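Matching sites in endoglucanase from Fervidobacterium pennivorans, a protein that probably hydrolyses internal beta-1,4 linkages in glucans such as cellulose (PDB 6KDD (chain A, 1.92 Å), residues Lys22-Gly27 and Tyr290-Phe295), and in its relative endoglucanase FnCel5A from Fervidobacterium nodosum (PDB 3RJY (chain B, 2.20 Å), residues His22-Gly27 and Leu290-Phe295). Both blocks share one frame: the second was fitted to the first on N, CA, C and O of the twelve residues, RMSD 0.20 Å. Numbering follows each deposited sequence.

Structure 1 (6KDD); sequences KGVNIG and YAYWEF.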
loop_
_atom_site.group_PDB
_atom_site.type_symbol
_atom_site.label_atom_id
_atom_site.label_comp_id
_atom_site.label_asym_id
_atom_site.label_seq_id
_atom_site.Cartn_x
_atom_site.Cartn_y
_atom_site.Cartn_z
ATOM N N LYS A 22 11.710 -5.453 -0.796
ATOM C CA LYS A 22 10.732 -6.440 -1.217
ATOM C C LYS A 22 9.651 -6.535 -0.135
ATOM O O LYS A 22 9.968 -6.894 1.001
ATOM C CB LYS A 22 11.409 -7.808 -1.327
ATOM C CG LYS A 22 12.665 -7.881 -2.198
ATOM C CD LYS A 22 13.137 -9.337 -2.287
ATOM C CE LYS A 22 14.373 -9.579 -3.132
ATOM N NZ LYS A 22 14.489 -8.514 -4.156
ATOM N N GLY A 23 8.389 -6.259 -0.505
ATOM C CA GLY A 23 7.364 -6.092 0.513
ATOM C C GLY A 23 6.087 -6.842 0.181
ATOM O O GLY A 23 5.885 -7.241 -0.986
ATOM N N VAL A 24 5.224 -6.987 1.211
ATOM C CA VAL A 24 3.930 -7.594 0.977
ATOM C C VAL A 24 2.879 -6.876 1.823
ATOM O O VAL A 24 3.101 -6.501 2.967
ATOM C CB VAL A 24 3.944 -9.117 1.206
ATOM C CG1 VAL A 24 4.255 -9.485 2.656
ATOM C CG2 VAL A 24 2.669 -9.800 0.717
ATOM N N ASN A 25 1.696 -6.707 1.241
ATOM C CA ASN A 25 0.590 -6.173 2.007
ATOM C C ASN A 25 -0.044 -7.280 2.850
ATOM O O ASN A 25 -0.319 -8.354 2.316
ATOM C CB ASN A 25 -0.445 -5.633 1.023
ATOM C CG ASN A 25 -0.052 -4.280 0.482
ATOM O OD1 ASN A 25 -0.414 -3.251 1.062
ATOM N ND2 ASN A 25 0.547 -4.279 -0.706
ATOM N N ILE A 26 -0.409 -6.969 4.101
ATOM C CA ILE A 26 -1.308 -7.883 4.814
ATOM C C ILE A 26 -2.725 -7.368 4.635
ATOM O O ILE A 26 -3.154 -6.543 5.435
ATOM C CB ILE A 26 -0.988 -7.930 6.326
ATOM C CG1 ILE A 26 0.516 -7.978 6.617
ATOM C CG2 ILE A 26 -1.807 -9.025 7.032
ATOM C CD1 ILE A 26 1.231 -9.062 5.898
ATOM N N GLY A 27 -3.412 -7.825 3.580
ATOM C CA GLY A 27 -4.704 -7.270 3.222
ATOM C C GLY A 27 -5.863 -8.157 3.695
ATOM O O GLY A 27 -5.654 -9.309 4.174
ATOM N N TYR A 290 8.671 -2.173 -3.521
ATOM C CA TYR A 290 7.346 -2.668 -3.861
ATOM C C TYR A 290 6.707 -3.425 -2.703
ATOM O O TYR A 290 7.406 -3.950 -1.856
ATOM C CB TYR A 290 7.424 -3.603 -5.070
ATOM C CG TYR A 290 8.260 -4.857 -4.972
ATOM C CD1 TYR A 290 7.746 -6.053 -4.469
ATOM C CD2 TYR A 290 9.570 -4.864 -5.447
ATOM C CE1 TYR A 290 8.514 -7.202 -4.398
ATOM C CE2 TYR A 290 10.345 -6.028 -5.403
ATOM C CZ TYR A 290 9.814 -7.205 -4.904
ATOM O OH TYR A 290 10.567 -8.375 -4.862
ATOM N N ALA A 291 5.383 -3.555 -2.773
ATOM C CA ALA A 291 4.631 -4.404 -1.858
ATOM C C ALA A 291 3.532 -5.107 -2.642
ATOM O O ALA A 291 2.623 -4.486 -3.217
ATOM C CB ALA A 291 4.080 -3.633 -0.686
ATOM N N TYR A 292 3.656 -6.431 -2.669
ATOM C CA TYR A 292 2.718 -7.261 -3.385
ATOM C C TYR A 292 1.337 -7.199 -2.721
ATOM O O TYR A 292 1.250 -7.201 -1.494
ATOM C CB TYR A 292 3.252 -8.689 -3.434
ATOM C CG TYR A 292 2.278 -9.628 -4.103
ATOM C CD1 TYR A 292 2.079 -9.563 -5.484
ATOM C CD2 TYR A 292 1.528 -10.538 -3.359
ATOM C CE1 TYR A 292 1.134 -10.376 -6.104
ATOM C CE2 TYR A 292 0.633 -11.407 -3.983
ATOM C CZ TYR A 292 0.421 -11.292 -5.349
ATOM O OH TYR A 292 -0.486 -12.095 -5.969
ATOM N N TRP A 293 0.273 -7.214 -3.539
ATOM C CA TRP A 293 -1.098 -7.368 -3.035
ATOM C C TRP A 293 -1.608 -8.761 -3.388
ATOM O O TRP A 293 -1.832 -9.020 -4.568
ATOM C CB TRP A 293 -2.056 -6.340 -3.669
ATOM C CG TRP A 293 -3.429 -6.421 -3.054
ATOM C CD1 TRP A 293 -4.518 -7.129 -3.506
ATOM C CD2 TRP A 293 -3.843 -5.774 -1.835
ATOM N NE1 TRP A 293 -5.594 -6.920 -2.662
ATOM C CE2 TRP A 293 -5.216 -6.084 -1.642
ATOM C CE3 TRP A 293 -3.202 -4.922 -0.916
ATOM C CZ2 TRP A 293 -5.922 -5.646 -0.511
ATOM C CZ3 TRP A 293 -3.917 -4.441 0.169
ATOM C CH2 TRP A 293 -5.249 -4.832 0.388
ATOM N N GLU A 294 -1.810 -9.664 -2.411
ATOM C CA GLU A 294 -1.504 -9.480 -0.989
ATOM C C GLU A 294 -1.090 -10.837 -0.416
ATOM O O GLU A 294 -0.937 -11.812 -1.179
ATOM C CB GLU A 294 -2.646 -8.798 -0.220
ATOM C CG GLU A 294 -4.041 -9.159 -0.727
ATOM C CD GLU A 294 -4.490 -10.602 -0.583
ATOM O OE1 GLU A 294 -3.932 -11.351 0.272
ATOM O OE2 GLU A 294 -5.416 -10.981 -1.325
ATOM N N PHE A 295 -0.870 -10.898 0.909
ATOM C CA PHE A 295 -0.211 -12.036 1.540
ATOM C C PHE A 295 -1.025 -13.330 1.450
ATOM O O PHE A 295 -0.504 -14.319 0.918
ATOM C CB PHE A 295 0.111 -11.709 2.998
ATOM C CG PHE A 295 0.594 -12.873 3.834
ATOM C CD1 PHE A 295 1.780 -13.537 3.499
ATOM C CD2 PHE A 295 -0.073 -13.232 5.007
ATOM C CE1 PHE A 295 2.248 -14.579 4.294
ATOM C CE2 PHE A 295 0.371 -14.295 5.781
ATOM C CZ PHE A 295 1.530 -14.974 5.419
HETATM O O HOH W 1 -3.420 -10.533 3.003
#

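Structure 2 (3RJY); sequences HGINMG and LAYWEF. With GLC (alpha-D-glucopyranose), chain C.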
loop_
_atom_site.group_PDB
_atom_site.type_symbol
_atom_site.label_atom_id
_atom_site.label_comp_id
_atom_site.label_asym_id
_atom_site.label_seq_id
_atom_site.Cartn_x
_atom_site.Cartn_y
_atom_site.Cartn_z
ATOM N N HIS B 22 11.531 -5.350 -0.985
ATOM C CA HIS B 22 10.430 -6.148 -1.537
ATOM C C HIS B 22 9.544 -6.556 -0.378
ATOM O O HIS B 22 9.955 -7.316 0.491
ATOM C CB HIS B 22 10.951 -7.397 -2.243
ATOM C CG HIS B 22 11.734 -7.109 -3.477
ATOM N ND1 HIS B 22 12.957 -6.474 -3.449
ATOM C CD2 HIS B 22 11.486 -7.397 -4.781
ATOM C CE1 HIS B 22 13.419 -6.359 -4.684
ATOM N NE2 HIS B 22 12.548 -6.913 -5.509
ATOM N N GLY B 23 8.326 -6.044 -0.378
ATOM C CA GLY B 23 7.430 -6.245 0.727
ATOM C C GLY B 23 6.139 -6.890 0.291
ATOM O O GLY B 23 5.994 -7.304 -0.871
ATOM N N ILE B 24 5.211 -6.976 1.244
ATOM C CA ILE B 24 3.911 -7.593 1.012
ATOM C C ILE B 24 2.843 -6.894 1.856
ATOM O O ILE B 24 3.138 -6.384 2.928
ATOM C CB ILE B 24 3.962 -9.138 1.260
ATOM C CG1 ILE B 24 2.779 -9.853 0.599
ATOM C CG2 ILE B 24 4.090 -9.457 2.716
ATOM C CD1 ILE B 24 3.010 -11.337 0.379
ATOM N N ASN B 25 1.628 -6.828 1.319
ATOM C CA ASN B 25 0.480 -6.239 2.010
ATOM C C ASN B 25 -0.239 -7.294 2.862
ATOM O O ASN B 25 -0.486 -8.404 2.398
ATOM C CB ASN B 25 -0.500 -5.669 0.980
ATOM C CG ASN B 25 -0.127 -4.279 0.509
ATOM O OD1 ASN B 25 -0.542 -3.276 1.101
ATOM N ND2 ASN B 25 0.626 -4.204 -0.582
ATOM N N MET B 26 -0.575 -6.940 4.097
ATOM C CA MET B 26 -1.418 -7.780 4.943
ATOM C C MET B 26 -2.881 -7.392 4.663
ATOM O O MET B 26 -3.496 -6.643 5.414
ATOM C CB MET B 26 -1.025 -7.579 6.411
ATOM C CG MET B 26 -1.776 -8.418 7.410
ATOM S SD MET B 26 -1.505 -10.208 7.319
ATOM C CE MET B 26 0.223 -10.380 7.765
ATOM N N GLY B 27 -3.405 -7.899 3.550
ATOM C CA GLY B 27 -4.693 -7.465 2.997
ATOM C C GLY B 27 -5.846 -8.162 3.670
ATOM O O GLY B 27 -5.652 -9.196 4.303
ATOM N N LEU B 290 8.741 -1.957 -3.422
ATOM C CA LEU B 290 7.456 -2.551 -3.822
ATOM C C LEU B 290 6.836 -3.451 -2.772
ATOM O O LEU B 290 7.522 -3.945 -1.889
ATOM C CB LEU B 290 7.588 -3.296 -5.162
ATOM C CG LEU B 290 8.651 -4.386 -5.304
ATOM C CD1 LEU B 290 8.146 -5.723 -4.717
ATOM C CD2 LEU B 290 9.016 -4.540 -6.751
ATOM N N ALA B 291 5.521 -3.633 -2.866
ATOM C CA ALA B 291 4.792 -4.468 -1.932
ATOM C C ALA B 291 3.663 -5.168 -2.672
ATOM O O ALA B 291 2.780 -4.535 -3.235
ATOM C CB ALA B 291 4.260 -3.638 -0.758
ATOM N N TYR B 292 3.718 -6.487 -2.680
ATOM C CA TYR B 292 2.742 -7.300 -3.377
ATOM C C TYR B 292 1.395 -7.272 -2.648
ATOM O O TYR B 292 1.335 -7.333 -1.420
ATOM C CB TYR B 292 3.256 -8.743 -3.542
ATOM C CG TYR B 292 2.290 -9.631 -4.299
ATOM C CD1 TYR B 292 2.286 -9.663 -5.703
ATOM C CD2 TYR B 292 1.357 -10.416 -3.612
ATOM C CE1 TYR B 292 1.404 -10.479 -6.398
ATOM C CE2 TYR B 292 0.459 -11.229 -4.296
ATOM C CZ TYR B 292 0.478 -11.252 -5.686
ATOM O OH TYR B 292 -0.423 -12.054 -6.359
ATOM N N TRP B 293 0.330 -7.125 -3.430
ATOM C CA TRP B 293 -1.035 -7.298 -2.943
ATOM C C TRP B 293 -1.564 -8.692 -3.357
ATOM O O TRP B 293 -1.786 -8.940 -4.538
ATOM C CB TRP B 293 -1.951 -6.189 -3.494
ATOM C CG TRP B 293 -3.352 -6.237 -2.923
ATOM C CD1 TRP B 293 -4.428 -6.921 -3.434
ATOM C CD2 TRP B 293 -3.824 -5.585 -1.729
ATOM N NE1 TRP B 293 -5.533 -6.738 -2.632
ATOM C CE2 TRP B 293 -5.197 -5.914 -1.586
ATOM C CE3 TRP B 293 -3.225 -4.756 -0.777
ATOM C CZ2 TRP B 293 -5.977 -5.453 -0.506
ATOM C CZ3 TRP B 293 -4.006 -4.277 0.294
ATOM C CH2 TRP B 293 -5.367 -4.620 0.410
ATOM N N GLU B 294 -1.746 -9.615 -2.414
ATOM C CA GLU B 294 -1.482 -9.452 -0.979
ATOM C C GLU B 294 -1.004 -10.781 -0.388
ATOM O O GLU B 294 -0.759 -11.753 -1.120
ATOM C CB GLU B 294 -2.722 -8.914 -0.216
ATOM C CG GLU B 294 -4.095 -9.268 -0.818
ATOM C CD GLU B 294 -4.491 -10.730 -0.654
ATOM O OE1 GLU B 294 -5.357 -11.174 -1.440
ATOM O OE2 GLU B 294 -3.967 -11.424 0.260
ATOM N N PHE B 295 -0.894 -10.827 0.936
ATOM C CA PHE B 295 -0.324 -11.981 1.645
ATOM C C PHE B 295 -1.037 -13.342 1.426
ATOM O O PHE B 295 -0.408 -14.301 0.971
ATOM C CB PHE B 295 -0.178 -11.648 3.144
ATOM C CG PHE B 295 0.341 -12.782 3.980
ATOM C CD1 PHE B 295 1.447 -13.526 3.570
ATOM C CD2 PHE B 295 -0.260 -13.086 5.194
ATOM C CE1 PHE B 295 1.919 -14.573 4.336
ATOM C CE2 PHE B 295 0.222 -14.122 5.978
ATOM C CZ PHE B 295 1.307 -14.867 5.550
HETATM C C1 GLC C . -7.894 -3.488 -2.042
HETATM C C2 GLC C . -6.774 -3.498 -3.101
HETATM C C3 GLC C . -7.309 -3.568 -4.524
HETATM C C4 GLC C . -8.330 -4.685 -4.728
HETATM C C5 GLC C . -9.303 -4.795 -3.560
HETATM C C6 GLC C . -9.422 -6.221 -2.971
HETATM O O1 GLC C . -7.817 -2.333 -1.194
HETATM O O2 GLC C . -5.935 -2.380 -2.955
HETATM O O3 GLC C . -6.219 -3.822 -5.367
HETATM O O4 GLC C . -9.106 -4.403 -5.872
HETATM O O5 GLC C . -9.179 -3.694 -2.638
HETATM O O6 GLC C . -8.323 -7.129 -3.005
HETATM O O HOH W 2 -3.447 -10.660 2.851
#

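Structure 1 (6KDD)
K22 and Y290 run side by side where strand 22-25 meets strand 289-292, the first and last strands of the parallel TIM barrel, which here close the ring. CA of K22 sits over one face of the Y290 ring, 4.1 Å from its centroid, while CG of K22 lies 3.4 Å from OH of Y290. The NZ end goes on to a salt bridge with E284. Farther along, CG2 of V24, anti to the backbone N, comes 3.9 Å from CB of F295. CD1 of I26 is 4.1 Å from CB of F295, the two side chains lying side by side. N25 crosses W293 at about a right angle, with its amide turned 58° from the ring and its CB 3.4 Å from CE3 of W293. Hydrogen bonds from R59 to OD1 of N25 and from ND2 of N25 to O of G259 hold the amide's rotation.

Structure 2 (3RJY)
H22 and L290 meet through the imidazole and one methyl: CD2 of H22 lies 3.7 Å from CD1 of L290. NE2 of the imidazole goes on to a hydrogen bond with E284. Farther along, CG1 of I24, anti to the backbone N (chi1 -161°), carries CD1 of I24 to 3.6 Å from CA of F295. M26 and F295 lie side by side, the methionine bent at chi2 and chi3, with CE of M26 3.8 Å from CD2 of F295; with SD set obliquely to the ring, this is a Met-aromatic contact. N25 crosses W293 at about a right angle, with its amide turned 58° from the ring and its CB 3.4 Å from CE3 of W293. Hydrogen bonds from R59 to OD1 of N25 and from ND2 of N25 to O of G259 hold the amide's rotation. Glucose lies over one face of W293, whose NE1 donates to glucose O6 at 2.8 Å.

What differs
The sharpest change is a double exchange at the start of the strand pair: K22(A) and Y290(A) are exchanged for H22(B) and L290(B). The inner parts of Y290(A) and L290(B) set out in the same direction, and their CB, CG and CD1 atoms coincide within the error. CE1, CE2, CZ and OH of Y290(A) have no counterpart in the leucine, nor has CD2 of L290(B) in the tyrosine. CD2 of H22(B) stands 1.3 Å apart from the place of OH of Y290(A) after superposition, so the imidazole may partly make up for the absent hydroxyl end. The CB atoms of K22(A) and H22(B) are 1.1 Å apart; CG, CD, CE and NZ of K22(A) have no counterpart in H22(B), and the ring atoms of H22(B) have none in K22(A). K22(A) touches Y290(A), and H22(B) touches L290(B).

At V24(A) and I24(B), CG2 of the valine and CG1 of the isoleucine are 0.2 Å apart, as are CG1 of the valine and CG2 of the isoleucine. CD1 of I24(B) has no counterpart in V24(A) and lengthens a side chain that touches F295(A) and F295(B) alike. F295(A) and F295(B) keep their place within the error.

In I26(A) and M26(B), CG2 of the isoleucine lies 0.7 Å apart from CG of the methionine. Each touches its own phenylalanine, F295(A) or F295(B). CG1 and CD1 of I26(A) have no counterpart in M26(B), and CE of M26(B) has none in I26(A).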